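Side-chain contacts in Alpha/beta hydrolase family protein (Bacillus anthracis, PDB 3OOS), which probably catalyses the hydrolysis of a substrate not yet identified, as a member of the alpha/beta hydrolase fold family: residues A[136-141]-A[170-175]; A[55-60]-A[75-80]; A[119-124]-A[241-246]; A[40-45]-A[268-273]. All coordinates share one frame; numbering follows the deposited sequence. Where two conformers were deposited one is given.

Contact 1 (A[136-141]-A[170-175]); sequences SIYCSK and REWALM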
loop_
_atom_site.group_PDB
_atom_site.type_symbol
_atom_site.label_atom_id
_atom_site.label_comp_id
_atom_site.label_asym_id
_atom_site.label_seq_id
_atom_site.Cartn_x
_atom_site.Cartn_y
_atom_site.Cartn_z
ATOM N N SER A 136 13.771 -9.186 8.206
ATOM C CA SER A 136 13.366 -7.831 7.839
ATOM C C SER A 136 14.513 -6.850 8.012
ATOM O O SER A 136 15.222 -6.887 9.013
ATOM C CB SER A 136 12.182 -7.367 8.688
ATOM O OG SER A 136 11.863 -6.009 8.421
ATOM N N ILE A 137 14.668 -5.956 7.038
ATOM C CA ILE A 137 15.662 -4.883 7.110
ATOM C C ILE A 137 15.418 -3.928 8.285
ATOM O O ILE A 137 16.316 -3.188 8.687
ATOM C CB ILE A 137 15.729 -4.076 5.784
ATOM C CG1 ILE A 137 14.371 -3.431 5.469
ATOM C CG2 ILE A 137 16.217 -4.974 4.644
ATOM C CD1 ILE A 137 14.367 -2.522 4.246
ATOM N N TYR A 138 14.204 -3.955 8.834
ATOM C CA TYR A 138 13.847 -3.088 9.959
ATOM C C TYR A 138 14.262 -3.668 11.312
ATOM O O TYR A 138 14.154 -2.992 12.340
ATOM C CB TYR A 138 12.345 -2.776 9.945
ATOM C CG TYR A 138 11.864 -2.184 8.642
ATOM C CD1 TYR A 138 12.359 -0.960 8.184
ATOM C CD2 TYR A 138 10.918 -2.847 7.863
ATOM C CE1 TYR A 138 11.923 -0.413 6.988
ATOM C CE2 TYR A 138 10.474 -2.305 6.664
ATOM C CZ TYR A 138 10.981 -1.090 6.234
ATOM O OH TYR A 138 10.551 -0.543 5.049
ATOM N N CYS A 139 14.743 -4.908 11.301
ATOM C CA CYS A 139 15.169 -5.599 12.519
ATOM C C CYS A 139 16.672 -5.473 12.740
ATOM O O CYS A 139 17.455 -5.683 11.817
ATOM C CB CYS A 139 14.778 -7.072 12.433
ATOM S SG CYS A 139 15.313 -8.081 13.823
ATOM N N SER A 140 17.071 -5.147 13.970
ATOM C CA SER A 140 18.488 -4.940 14.301
ATOM C C SER A 140 19.363 -6.193 14.131
ATOM O O SER A 140 20.591 -6.090 14.055
ATOM C CB SER A 140 18.634 -4.372 15.714
ATOM O OG SER A 140 18.181 -5.302 16.678
ATOM N N LYS A 141 18.729 -7.362 14.063
ATOM C CA LYS A 141 19.432 -8.624 13.811
ATOM C C LYS A 141 19.847 -8.759 12.343
ATOM O O LYS A 141 20.733 -9.551 12.005
ATOM C CB LYS A 141 18.559 -9.820 14.214
ATOM C CG LYS A 141 18.236 -9.896 15.699
ATOM C CD LYS A 141 17.160 -10.937 15.976
ATOM C CE LYS A 141 16.828 -11.002 17.460
ATOM N NZ LYS A 141 15.707 -11.944 17.740
ATOM N N ARG A 170 18.046 5.089 -5.538
ATOM C CA ARG A 170 18.558 4.018 -6.389
ATOM C C ARG A 170 18.952 2.810 -5.541
ATOM O O ARG A 170 18.579 1.675 -5.840
ATOM C CB ARG A 170 19.764 4.521 -7.189
ATOM C CG ARG A 170 20.346 3.512 -8.164
ATOM C CD ARG A 170 19.433 3.325 -9.355
ATOM N NE ARG A 170 20.040 2.490 -10.386
ATOM C CZ ARG A 170 19.560 2.366 -11.619
ATOM N NH1 ARG A 170 18.471 3.029 -11.977
ATOM N NH2 ARG A 170 20.172 1.586 -12.496
ATOM N N GLU A 171 19.717 3.070 -4.481
ATOM C CA GLU A 171 20.162 2.022 -3.567
ATOM C C GLU A 171 18.963 1.278 -2.972
ATOM O O GLU A 171 18.954 0.044 -2.915
ATOM C CB GLU A 171 21.031 2.628 -2.455
ATOM C CG GLU A 171 21.753 1.613 -1.580
ATOM C CD GLU A 171 22.726 2.260 -0.605
ATOM O OE1 GLU A 171 22.851 3.503 -0.609
ATOM O OE2 GLU A 171 23.372 1.524 0.166
ATOM N N TRP A 172 17.949 2.036 -2.550
ATOM C CA TRP A 172 16.728 1.452 -2.002
ATOM C C TRP A 172 16.024 0.563 -3.026
ATOM O O TRP A 172 15.634 -0.564 -2.706
ATOM C CB TRP A 172 15.772 2.544 -1.505
ATOM C CG TRP A 172 14.614 1.980 -0.745
ATOM C CD1 TRP A 172 13.456 1.484 -1.269
ATOM C CD2 TRP A 172 14.511 1.828 0.677
ATOM N NE1 TRP A 172 12.636 1.039 -0.265
ATOM C CE2 TRP A 172 13.257 1.237 0.941
ATOM C CE3 TRP A 172 15.354 2.135 1.753
ATOM C CZ2 TRP A 172 12.819 0.951 2.240
ATOM C CZ3 TRP A 172 14.919 1.845 3.050
ATOM C CH2 TRP A 172 13.665 1.258 3.278
ATOM N N ALA A 173 15.872 1.073 -4.247
ATOM C CA ALA A 173 15.188 0.341 -5.314
ATOM C C ALA A 173 15.895 -0.976 -5.636
ATOM O O ALA A 173 15.249 -2.017 -5.797
ATOM C CB ALA A 173 15.070 1.208 -6.563
ATOM N N LEU A 174 17.221 -0.933 -5.714
ATOM C CA LEU A 174 18.003 -2.128 -6.034
ATOM C C LEU A 174 17.851 -3.229 -4.988
ATOM O O LEU A 174 17.846 -4.413 -5.317
ATOM C CB LEU A 174 19.474 -1.771 -6.243
ATOM C CG LEU A 174 19.748 -1.073 -7.578
ATOM C CD1 LEU A 174 21.078 -0.336 -7.526
ATOM C CD2 LEU A 174 19.714 -2.056 -8.748
HETATM N N MSE A 175 17.710 -2.825 -3.731
HETATM C CA MSE A 175 17.468 -3.760 -2.642
HETATM C C MSE A 175 16.058 -4.346 -2.723
HETATM O O MSE A 175 15.803 -5.447 -2.220
HETATM C CB MSE A 175 17.658 -3.040 -1.311
HETATM C CG MSE A 175 17.353 -3.881 -0.100
HETATM SE SE MSE A 175 17.066 -2.743 1.428
HETATM C CE MSE A 175 15.472 -1.759 0.842
#
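Ile137 and Met175 mark the closest approach of the two backbones, 10.0 Å from CA to CA, so the type I beta turn from Ser136 to Cys139 meets helix 162-176 through side chains alone. Met175 is present as selenomethionine. Its tip and that of Ile137 reach toward each other: CD1 of Ile137 lies 3.7 Å from CE of Met175, and CG2 of Ile137 is 4.0 Å from SE of Met175. Ile137 holds CG1 between its own N and carbonyl carbon (chi1 60°), and from there the extended chain carries CD1 to the helix. The same CD1 comes to 4.0 Å from CH2 of Trp172, approaching that ring obliquely.

This part of the chain lies between strands 116-122 and 224-229, where many alpha/beta hydrolases carry a helical cap over the active site, and the contact joins a loop and a helix of that insertion. Within the helix, CE of Met175 sits over the centre of the Trp172 ring, 3.6 Å above its plane. Tyr138 and Trp172 cross at about a right angle, with OH of Tyr138 in the indole plane at the ring edge, 3.9 Å from CZ2 of Trp172. That hydroxyl is hydrogen-bonded to Gln234. CG1 of Ile137 covers the centre of one face of the Tyr138 ring. An ST turn holds the loop at its start, where Tyr138 N donates to Ser136 OG over 3.1 Å. A tetraethylene glycol, probably from the crystallisation liquor, lies about 3 Å from the Tyr138 side chain at the nearest atoms.

Contact 2 (A[55-60]-A[75-80]); sequences VNLKGC and TETIKD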
loop_
_atom_site.group_PDB
_atom_site.type_symbol
_atom_site.label_atom_id
_atom_site.label_comp_id
_atom_site.label_asym_id
_atom_site.label_seq_id
_atom_site.Cartn_x
_atom_site.Cartn_y
_atom_site.Cartn_z
ATOM N N VAL A 55 -6.684 6.985 -4.510
ATOM C CA VAL A 55 -7.003 8.089 -3.601
ATOM C C VAL A 55 -5.780 8.766 -2.978
ATOM O O VAL A 55 -4.863 8.104 -2.484
ATOM C CB VAL A 55 -7.962 7.617 -2.475
ATOM C CG1 VAL A 55 -8.316 8.764 -1.520
ATOM C CG2 VAL A 55 -9.225 7.013 -3.073
ATOM N N ASN A 56 -5.785 10.097 -3.016
ATOM C CA ASN A 56 -4.888 10.906 -2.195
ATOM C C ASN A 56 -5.535 11.169 -0.835
ATOM O O ASN A 56 -6.587 11.811 -0.746
ATOM C CB ASN A 56 -4.532 12.227 -2.902
ATOM C CG ASN A 56 -3.307 12.108 -3.804
ATOM O OD1 ASN A 56 -3.130 12.892 -4.746
ATOM N ND2 ASN A 56 -2.453 11.140 -3.514
ATOM N N LEU A 57 -4.915 10.648 0.221
ATOM C CA LEU A 57 -5.454 10.785 1.572
ATOM C C LEU A 57 -5.245 12.198 2.114
ATOM O O LEU A 57 -4.653 13.046 1.443
ATOM C CB LEU A 57 -4.824 9.749 2.507
ATOM C CG LEU A 57 -5.093 8.283 2.154
ATOM C CD1 LEU A 57 -4.325 7.369 3.093
ATOM C CD2 LEU A 57 -6.587 7.975 2.183
ATOM N N LYS A 58 -5.761 12.453 3.316
ATOM C CA LYS A 58 -5.522 13.717 4.012
ATOM C C LYS A 58 -4.019 13.991 4.028
ATOM O O LYS A 58 -3.226 13.104 4.352
ATOM C CB LYS A 58 -6.077 13.637 5.439
ATOM C CG LYS A 58 -6.261 14.972 6.171
ATOM C CD LYS A 58 -7.507 15.749 5.698
ATOM C CE LYS A 58 -8.825 15.061 6.042
ATOM N NZ LYS A 58 -9.139 15.110 7.496
ATOM N N GLY A 59 -3.634 15.203 3.645
ATOM C CA GLY A 59 -2.225 15.597 3.613
ATOM C C GLY A 59 -1.469 15.205 2.350
ATOM O O GLY A 59 -0.257 15.415 2.263
ATOM N N CYS A 60 -2.183 14.650 1.368
ATOM C CA CYS A 60 -1.566 14.151 0.131
ATOM C C CYS A 60 -2.075 14.896 -1.089
ATOM O O CYS A 60 -3.282 15.089 -1.242
ATOM C CB CYS A 60 -1.878 12.667 -0.059
ATOM S SG CYS A 60 -1.370 11.627 1.299
ATOM N N THR A 75 -7.523 4.367 11.572
ATOM C CA THR A 75 -8.953 4.419 11.858
ATOM C C THR A 75 -9.620 5.592 11.141
ATOM O O THR A 75 -10.651 5.428 10.485
ATOM C CB THR A 75 -9.233 4.529 13.367
ATOM O OG1 THR A 75 -8.752 3.356 14.033
ATOM C CG2 THR A 75 -10.726 4.671 13.614
ATOM N N GLU A 76 -9.019 6.772 11.273
ATOM C CA GLU A 76 -9.560 8.008 10.690
ATOM C C GLU A 76 -9.475 7.964 9.165
ATOM O O GLU A 76 -10.357 8.476 8.469
ATOM C CB GLU A 76 -8.848 9.248 11.244
ATOM C CG GLU A 76 -9.208 9.562 12.703
ATOM C CD GLU A 76 -10.686 9.868 12.903
ATOM O OE1 GLU A 76 -11.193 10.805 12.256
ATOM O OE2 GLU A 76 -11.341 9.172 13.712
ATOM N N THR A 77 -8.419 7.330 8.658
ATOM C CA THR A 77 -8.258 7.090 7.223
ATOM C C THR A 77 -9.437 6.279 6.668
ATOM O O THR A 77 -10.002 6.623 5.621
ATOM C CB THR A 77 -6.922 6.370 6.921
ATOM O OG1 THR A 77 -5.827 7.169 7.391
ATOM C CG2 THR A 77 -6.760 6.111 5.427
ATOM N N ILE A 78 -9.811 5.213 7.372
ATOM C CA ILE A 78 -10.947 4.386 6.949
ATOM C C ILE A 78 -12.246 5.197 6.900
ATOM O O ILE A 78 -13.032 5.061 5.957
ATOM C CB ILE A 78 -11.100 3.096 7.810
ATOM C CG1 ILE A 78 -9.848 2.218 7.702
ATOM C CG2 ILE A 78 -12.337 2.286 7.383
ATOM C CD1 ILE A 78 -9.319 2.017 6.288
ATOM N N LYS A 79 -12.454 6.048 7.903
ATOM C CA LYS A 79 -13.615 6.938 7.932
ATOM C C LYS A 79 -13.631 7.878 6.720
ATOM O O LYS A 79 -14.690 8.136 6.146
ATOM C CB LYS A 79 -13.651 7.728 9.239
ATOM C CG LYS A 79 -13.770 6.854 10.477
ATOM C CD LYS A 79 -13.721 7.692 11.741
ATOM C CE LYS A 79 -13.940 6.832 12.974
ATOM N NZ LYS A 79 -15.299 6.226 12.972
ATOM N N ASP A 80 -12.453 8.370 6.335
ATOM C CA ASP A 80 -12.301 9.208 5.135
ATOM C C ASP A 80 -12.649 8.431 3.866
ATOM O O ASP A 80 -13.398 8.922 3.018
ATOM C CB ASP A 80 -10.875 9.764 5.027
ATOM C CG ASP A 80 -10.596 10.882 6.021
ATOM O OD1 ASP A 80 -11.525 11.332 6.725
ATOM O OD2 ASP A 80 -9.426 11.319 6.088
HETATM O O HOH W 1 -7.233 10.457 4.838
HETATM O O HOH W 2 -8.755 12.034 8.564
HETATM O O HOH W 3 -11.540 13.897 7.703
#
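OD2 of Asp80 is held by two waters from well-separated directions: water 1 donates to it over 2.7 Å and accepts from the backbone N of Lys58 at 2.9 Å, while water 2 lies between the same oxygen and Lys58 NZ, at a long 3.3 Å from NZ. Water 3 lies between Asp80 OD1 and Lys58 NZ, 2.7 Å from NZ. The two side chains cross at about a right angle and make no direct salt bridge, since NZ of Lys58 stays 4.1 Å from OD2 of Asp80. Three bends in the lysine, beginning at chi2 (77°), fold its chain back so that CE passes 3.8 Å from OD2 of Asp80. Direct salt bridges go elsewhere, from Lys58 to Glu71 and from Asp80 to Arg12, and these charges probably help keep both groups ionised.

The Leu57 fork meets the methyl of Thr77: CG2 of Thr77 lies 3.6 Å from CD1 of Leu57, with CD2 almost as near. The threonine hydroxyl is hydrogen-bonded to Ser73 and Arg199. Together these contacts join the type II turn from Leu57 to Cys60 to the first half of helix 74-87, within the beta-alpha-beta crossover from strand 51-55 to strand 93-98 of the alpha/beta hydrolase sheet.

Contact 3 (A[119-124]-A[241-246]); sequences IIVGGA and CEIANL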
loop_
_atom_site.group_PDB
_atom_site.type_symbol
_atom_site.label_atom_id
_atom_site.label_comp_id
_atom_site.label_asym_id
_atom_site.label_seq_id
_atom_site.Cartn_x
_atom_site.Cartn_y
_atom_site.Cartn_z
ATOM N N ILE A 119 -10.725 -7.662 -0.084
ATOM C CA ILE A 119 -9.449 -6.965 0.079
ATOM C C ILE A 119 -8.350 -7.685 -0.693
ATOM O O ILE A 119 -8.366 -8.918 -0.822
ATOM C CB ILE A 119 -9.029 -6.767 1.565
ATOM C CG1 ILE A 119 -9.040 -8.100 2.330
ATOM C CG2 ILE A 119 -9.911 -5.703 2.228
ATOM C CD1 ILE A 119 -8.496 -8.015 3.757
ATOM N N ILE A 120 -7.430 -6.897 -1.241
ATOM C CA ILE A 120 -6.201 -7.406 -1.838
ATOM C C ILE A 120 -5.072 -6.836 -0.992
ATOM O O ILE A 120 -5.007 -5.625 -0.773
ATOM C CB ILE A 120 -6.061 -7.009 -3.327
ATOM C CG1 ILE A 120 -7.015 -7.839 -4.193
ATOM C CG2 ILE A 120 -4.636 -7.235 -3.829
ATOM C CD1 ILE A 120 -8.280 -7.152 -4.571
ATOM N N VAL A 121 -4.209 -7.718 -0.494
ATOM C CA VAL A 121 -3.220 -7.352 0.520
ATOM C C VAL A 121 -1.843 -7.873 0.130
ATOM O O VAL A 121 -1.591 -9.079 0.169
ATOM C CB VAL A 121 -3.608 -7.921 1.915
ATOM C CG1 VAL A 121 -2.653 -7.411 2.993
ATOM C CG2 VAL A 121 -5.057 -7.571 2.275
ATOM N N GLY A 122 -0.950 -6.960 -0.241
ATOM C CA GLY A 122 0.389 -7.338 -0.689
ATOM C C GLY A 122 1.495 -6.963 0.271
ATOM O O GLY A 122 1.471 -5.880 0.859
ATOM N N GLY A 123 2.457 -7.872 0.438
ATOM C CA GLY A 123 3.674 -7.611 1.213
ATOM C C GLY A 123 3.458 -6.955 2.565
ATOM O O GLY A 123 4.210 -6.059 2.953
ATOM N N ALA A 124 2.439 -7.404 3.290
ATOM C CA ALA A 124 2.073 -6.758 4.548
ATOM C C ALA A 124 2.289 -7.662 5.757
ATOM O O ALA A 124 2.935 -8.710 5.668
ATOM C CB ALA A 124 0.628 -6.254 4.485
ATOM N N CYS A 241 1.935 -15.238 4.940
ATOM C CA CYS A 241 1.423 -16.565 5.295
ATOM C C CYS A 241 0.516 -16.485 6.519
ATOM O O CYS A 241 -0.559 -17.097 6.545
ATOM C CB CYS A 241 2.563 -17.545 5.554
ATOM S SG CYS A 241 3.499 -17.951 4.087
ATOM N N GLU A 242 0.945 -15.716 7.521
ATOM C CA GLU A 242 0.154 -15.538 8.733
ATOM C C GLU A 242 -1.195 -14.892 8.428
ATOM O O GLU A 242 -2.231 -15.381 8.876
ATOM C CB GLU A 242 0.907 -14.708 9.778
ATOM C CG GLU A 242 0.062 -14.410 11.015
ATOM C CD GLU A 242 0.820 -13.685 12.105
ATOM O OE1 GLU A 242 1.440 -12.643 11.815
ATOM O OE2 GLU A 242 0.780 -14.157 13.259
ATOM N N ILE A 243 -1.176 -13.796 7.668
ATOM C CA ILE A 243 -2.413 -13.115 7.277
ATOM C C ILE A 243 -3.393 -14.077 6.601
ATOM O O ILE A 243 -4.564 -14.151 6.986
ATOM C CB ILE A 243 -2.139 -11.906 6.348
ATOM C CG1 ILE A 243 -1.412 -10.792 7.108
ATOM C CG2 ILE A 243 -3.445 -11.375 5.763
ATOM C CD1 ILE A 243 -0.750 -9.754 6.196
ATOM N N ALA A 244 -2.909 -14.813 5.604
ATOM C CA ALA A 244 -3.757 -15.732 4.845
ATOM C C ALA A 244 -4.298 -16.880 5.694
ATOM O O ALA A 244 -5.408 -17.358 5.455
ATOM C CB ALA A 244 -3.015 -16.263 3.634
ATOM N N ASN A 245 -3.521 -17.317 6.684
ATOM C CA ASN A 245 -3.986 -18.354 7.603
ATOM C C ASN A 245 -5.078 -17.855 8.555
ATOM O O ASN A 245 -6.061 -18.560 8.812
ATOM C CB ASN A 245 -2.823 -18.945 8.402
ATOM C CG ASN A 245 -3.289 -19.948 9.439
ATOM O OD1 ASN A 245 -3.658 -21.080 9.108
ATOM N ND2 ASN A 245 -3.294 -19.533 10.701
ATOM N N LEU A 246 -4.904 -16.639 9.065
ATOM C CA LEU A 246 -5.810 -16.092 10.077
ATOM C C LEU A 246 -7.188 -15.741 9.519
ATOM O O LEU A 246 -8.205 -15.976 10.172
ATOM C CB LEU A 246 -5.181 -14.875 10.767
ATOM C CG LEU A 246 -3.994 -15.158 11.694
ATOM C CD1 LEU A 246 -3.370 -13.856 12.169
ATOM C CD2 LEU A 246 -4.393 -16.040 12.880
#
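In the beta-alpha-beta crossover that ends the central sheet of this alpha/beta hydrolase fold, from strand 224-229 to strand 250-255, helix 237-246 turns Ile243 toward the end of strand 116-122. No polar bond crosses the contact, and one methyl carries most of it. CD1 of Ile243 lies 3.7 Å from the carbonyl carbon of Ala124 and 3.9 Å from the carbonyl O of that residue, so it rests on the backbone as much as on the side chain. The alanine methyl comes alongside, with CB of Ala124 at 4.1 Å from CD1 of Ile243. Val121 takes part more loosely, its CG1 4.4 Å from the same CD1 of Ile243.

The isoleucine places CG1 opposite its carbonyl carbon (chi1 -68°) and is nearly extended beyond it, which sends CD1 straight off the helix to span a backbone gap of 8.2 Å between CA of Ala124 and CA of Ile243. Just after the strand the chain bends at Gly123, whose phi is positive, and the bend brings Ala124 over to the side on which Val121 projects.

Two more residues complete the apolar cluster. Leu106 of helix 100-112 touches both Val121 and Ile243, and so does Ile226 of the adjoining strand 224-229. Helix 237-246 thus packs beside helix 100-112 on one face of the sheet, across strands 116-122 and 224-229.

Contact 4 (A[40-45]-A[268-273]); sequences NTFANP and DKFNQF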
loop_
_atom_site.group_PDB
_atom_site.type_symbol
_atom_site.label_atom_id
_atom_site.label_comp_id
_atom_site.label_asym_id
_atom_site.label_seq_id
_atom_site.Cartn_x
_atom_site.Cartn_y
_atom_site.Cartn_z
ATOM N N ASN A 40 -0.165 4.805 -10.915
ATOM C CA ASN A 40 0.709 4.052 -10.032
ATOM C C ASN A 40 0.841 2.612 -10.518
ATOM O O ASN A 40 -0.133 2.026 -10.985
ATOM C CB ASN A 40 0.146 4.102 -8.607
ATOM C CG ASN A 40 0.895 3.210 -7.654
ATOM O OD1 ASN A 40 0.453 2.101 -7.358
ATOM N ND2 ASN A 40 2.043 3.680 -7.176
ATOM N N THR A 41 2.039 2.047 -10.394
ATOM C CA THR A 41 2.335 0.733 -10.980
ATOM C C THR A 41 1.697 -0.449 -10.240
ATOM O O THR A 41 1.530 -1.520 -10.822
ATOM C CB THR A 41 3.849 0.495 -11.137
ATOM O OG1 THR A 41 4.503 0.744 -9.891
ATOM C CG2 THR A 41 4.429 1.405 -12.210
ATOM N N PHE A 42 1.349 -0.256 -8.969
ATOM C CA PHE A 42 0.553 -1.242 -8.237
ATOM C C PHE A 42 -0.922 -1.155 -8.643
ATOM O O PHE A 42 -1.572 -2.182 -8.863
ATOM C CB PHE A 42 0.729 -1.079 -6.720
ATOM C CG PHE A 42 -0.310 -1.794 -5.901
ATOM C CD1 PHE A 42 -0.339 -3.185 -5.838
ATOM C CD2 PHE A 42 -1.255 -1.070 -5.178
ATOM C CE1 PHE A 42 -1.306 -3.843 -5.078
ATOM C CE2 PHE A 42 -2.222 -1.715 -4.416
ATOM C CZ PHE A 42 -2.248 -3.108 -4.364
ATOM N N ALA A 43 -1.439 0.069 -8.750
ATOM C CA ALA A 43 -2.840 0.292 -9.118
ATOM C C ALA A 43 -3.145 -0.081 -10.568
ATOM O O ALA A 43 -4.217 -0.613 -10.862
ATOM C CB ALA A 43 -3.243 1.749 -8.845
ATOM N N ASN A 44 -2.196 0.181 -11.465
ATOM C CA ASN A 44 -2.456 0.079 -12.905
ATOM C C ASN A 44 -2.943 -1.282 -13.416
ATOM O O ASN A 44 -3.889 -1.325 -14.204
ATOM C CB ASN A 44 -1.257 0.580 -13.725
ATOM C CG ASN A 44 -1.660 1.085 -15.101
ATOM O OD1 ASN A 44 -0.984 0.820 -16.098
ATOM N ND2 ASN A 44 -2.763 1.815 -15.164
ATOM N N PRO A 45 -2.324 -2.401 -12.970
ATOM C CA PRO A 45 -2.814 -3.696 -13.459
ATOM C C PRO A 45 -4.287 -3.951 -13.142
ATOM O O PRO A 45 -4.971 -4.643 -13.898
ATOM C CB PRO A 45 -1.928 -4.707 -12.721
ATOM C CG PRO A 45 -0.665 -3.967 -12.481
ATOM C CD PRO A 45 -1.092 -2.560 -12.172
ATOM N N ASP A 268 3.186 -10.572 -15.952
ATOM C CA ASP A 268 2.240 -11.570 -16.461
ATOM C C ASP A 268 1.529 -12.315 -15.339
ATOM O O ASP A 268 0.306 -12.464 -15.368
ATOM C CB ASP A 268 2.931 -12.572 -17.394
ATOM C CG ASP A 268 3.313 -11.966 -18.738
ATOM O OD1 ASP A 268 2.781 -10.892 -19.102
ATOM O OD2 ASP A 268 4.142 -12.585 -19.444
ATOM N N LYS A 269 2.294 -12.781 -14.351
ATOM C CA LYS A 269 1.707 -13.487 -13.214
ATOM C C LYS A 269 0.824 -12.566 -12.366
ATOM O O LYS A 269 -0.227 -12.991 -11.877
ATOM C CB LYS A 269 2.780 -14.161 -12.358
ATOM C CG LYS A 269 2.210 -15.028 -11.241
ATOM C CD LYS A 269 3.278 -15.867 -10.569
ATOM C CE LYS A 269 2.723 -16.551 -9.330
ATOM N NZ LYS A 269 3.602 -17.668 -8.870
ATOM N N PHE A 270 1.237 -11.310 -12.205
ATOM C CA PHE A 270 0.413 -10.359 -11.459
ATOM C C PHE A 270 -0.907 -10.070 -12.176
ATOM O O PHE A 270 -1.946 -9.924 -11.531
ATOM C CB PHE A 270 1.154 -9.056 -11.134
ATOM C CG PHE A 270 0.495 -8.260 -10.043
ATOM C CD1 PHE A 270 0.742 -8.560 -8.706
ATOM C CD2 PHE A 270 -0.402 -7.238 -10.347
ATOM C CE1 PHE A 270 0.119 -7.845 -7.687
ATOM C CE2 PHE A 270 -1.032 -6.519 -9.335
ATOM C CZ PHE A 270 -0.767 -6.819 -8.004
ATOM N N ASN A 271 -0.863 -9.997 -13.506
ATOM C CA ASN A 271 -2.078 -9.850 -14.306
ATOM C C ASN A 271 -3.033 -11.019 -14.099
ATOM O O ASN A 271 -4.244 -10.820 -13.977
ATOM C CB ASN A 271 -1.749 -9.677 -15.792
ATOM C CG ASN A 271 -1.268 -8.275 -16.125
ATOM O OD1 ASN A 271 -1.589 -7.309 -15.428
ATOM N ND2 ASN A 271 -0.499 -8.155 -17.205
ATOM N N GLN A 272 -2.482 -12.233 -14.042
ATOM C CA GLN A 272 -3.274 -13.431 -13.763
ATOM C C GLN A 272 -3.879 -13.349 -12.363
ATOM O O GLN A 272 -5.043 -13.700 -12.156
ATOM C CB GLN A 272 -2.421 -14.695 -13.911
ATOM C CG GLN A 272 -3.211 -15.996 -13.803
ATOM C CD GLN A 272 -4.395 -16.036 -14.750
ATOM O OE1 GLN A 272 -4.267 -15.741 -15.938
ATOM N NE2 GLN A 272 -5.561 -16.398 -14.225
ATOM N N PHE A 273 -3.080 -12.872 -11.406
ATOM C CA PHE A 273 -3.549 -12.669 -10.037
ATOM C C PHE A 273 -4.747 -11.712 -9.999
ATOM O O PHE A 273 -5.747 -11.999 -9.343
ATOM C CB PHE A 273 -2.415 -12.161 -9.135
ATOM C CG PHE A 273 -2.883 -11.684 -7.784
ATOM C CD1 PHE A 273 -3.218 -12.592 -6.780
ATOM C CD2 PHE A 273 -2.995 -10.319 -7.518
ATOM C CE1 PHE A 273 -3.657 -12.147 -5.527
ATOM C CE2 PHE A 273 -3.432 -9.869 -6.276
ATOM C CZ PHE A 273 -3.762 -10.785 -5.276
HETATM O O HOH W 4 -4.344 -7.138 -14.777
#
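The Phe270 ring has Phe273 CD2 on one face, 4.0 Å above its plane and offset toward the rim, and Pro45 CB at its edge, in plane. The proline crosses the aromatic side chain at about a right angle: CB of Pro45 is 3.8 Å from CD2 of Phe270, and CG of Pro45 lies 3.9 Å from CD2 of Phe270. Phe42 meets the ring obliquely, CE1 of Phe42 standing 4.2 Å from CZ of Phe270. With CG opposite the backbone N (chi1 -163°), Phe270 points its ring off the helix into the angle between Phe42 and Pro45.

Both aromatic groups belong to a larger cluster. Tyr227 packs edge-to-face with Phe270 and with Phe273, and Phe42 does the same with Phe46 and Phe263.

On the more open side the contact turns polar. OD1 of Asn271 lies 3.8 Å from CB of Pro45, and water 4 lies between that oxygen and Pro45 O, 2.8 Å from OD1 of Asn271. The loop carrying Phe42 is shaped by Asn40, whose OD1 accepts from the N-H groups two and three residues on, an Asx turn and an Asx motif. Of these, Ala43 N donates over 3.1 Å from a position tilted 18° from the carbonyl plane, whereas Phe42 N sits well above it. Phe42 also touches the residues of the probable nucleophile elbow, so the cluster runs from the neighbourhood of the likely active site to helix 267-276, the C-terminal helix that packs against the central sheet in the alpha/beta hydrolase fold.

Overall arrangement
Contacts 3 and 4 meet through the sheet: CG2 of Ile120 lies 3.8 Å from CE2 of Phe273, although the contact centres are about 17 Å apart. Neighbours on strand 116-122, Ile120 and Val121 project to opposite faces of the sheet, Ile120 to Phe273 and Val121 to Ile243, so helices 267-276 and 237-246 cover opposite faces. Contact 2, with helix 74-87, lies about 22 Å from contact 3, centre to centre. Contact 1 stands apart in the cap-like insertion, about 27 Å from contact 2 between centres and across the middle of the chain. Phe42 of contact 4 touches the probable nucleophile elbow, while Tyr138 of contact 1 and Ala124 of contact 3 come close without touching.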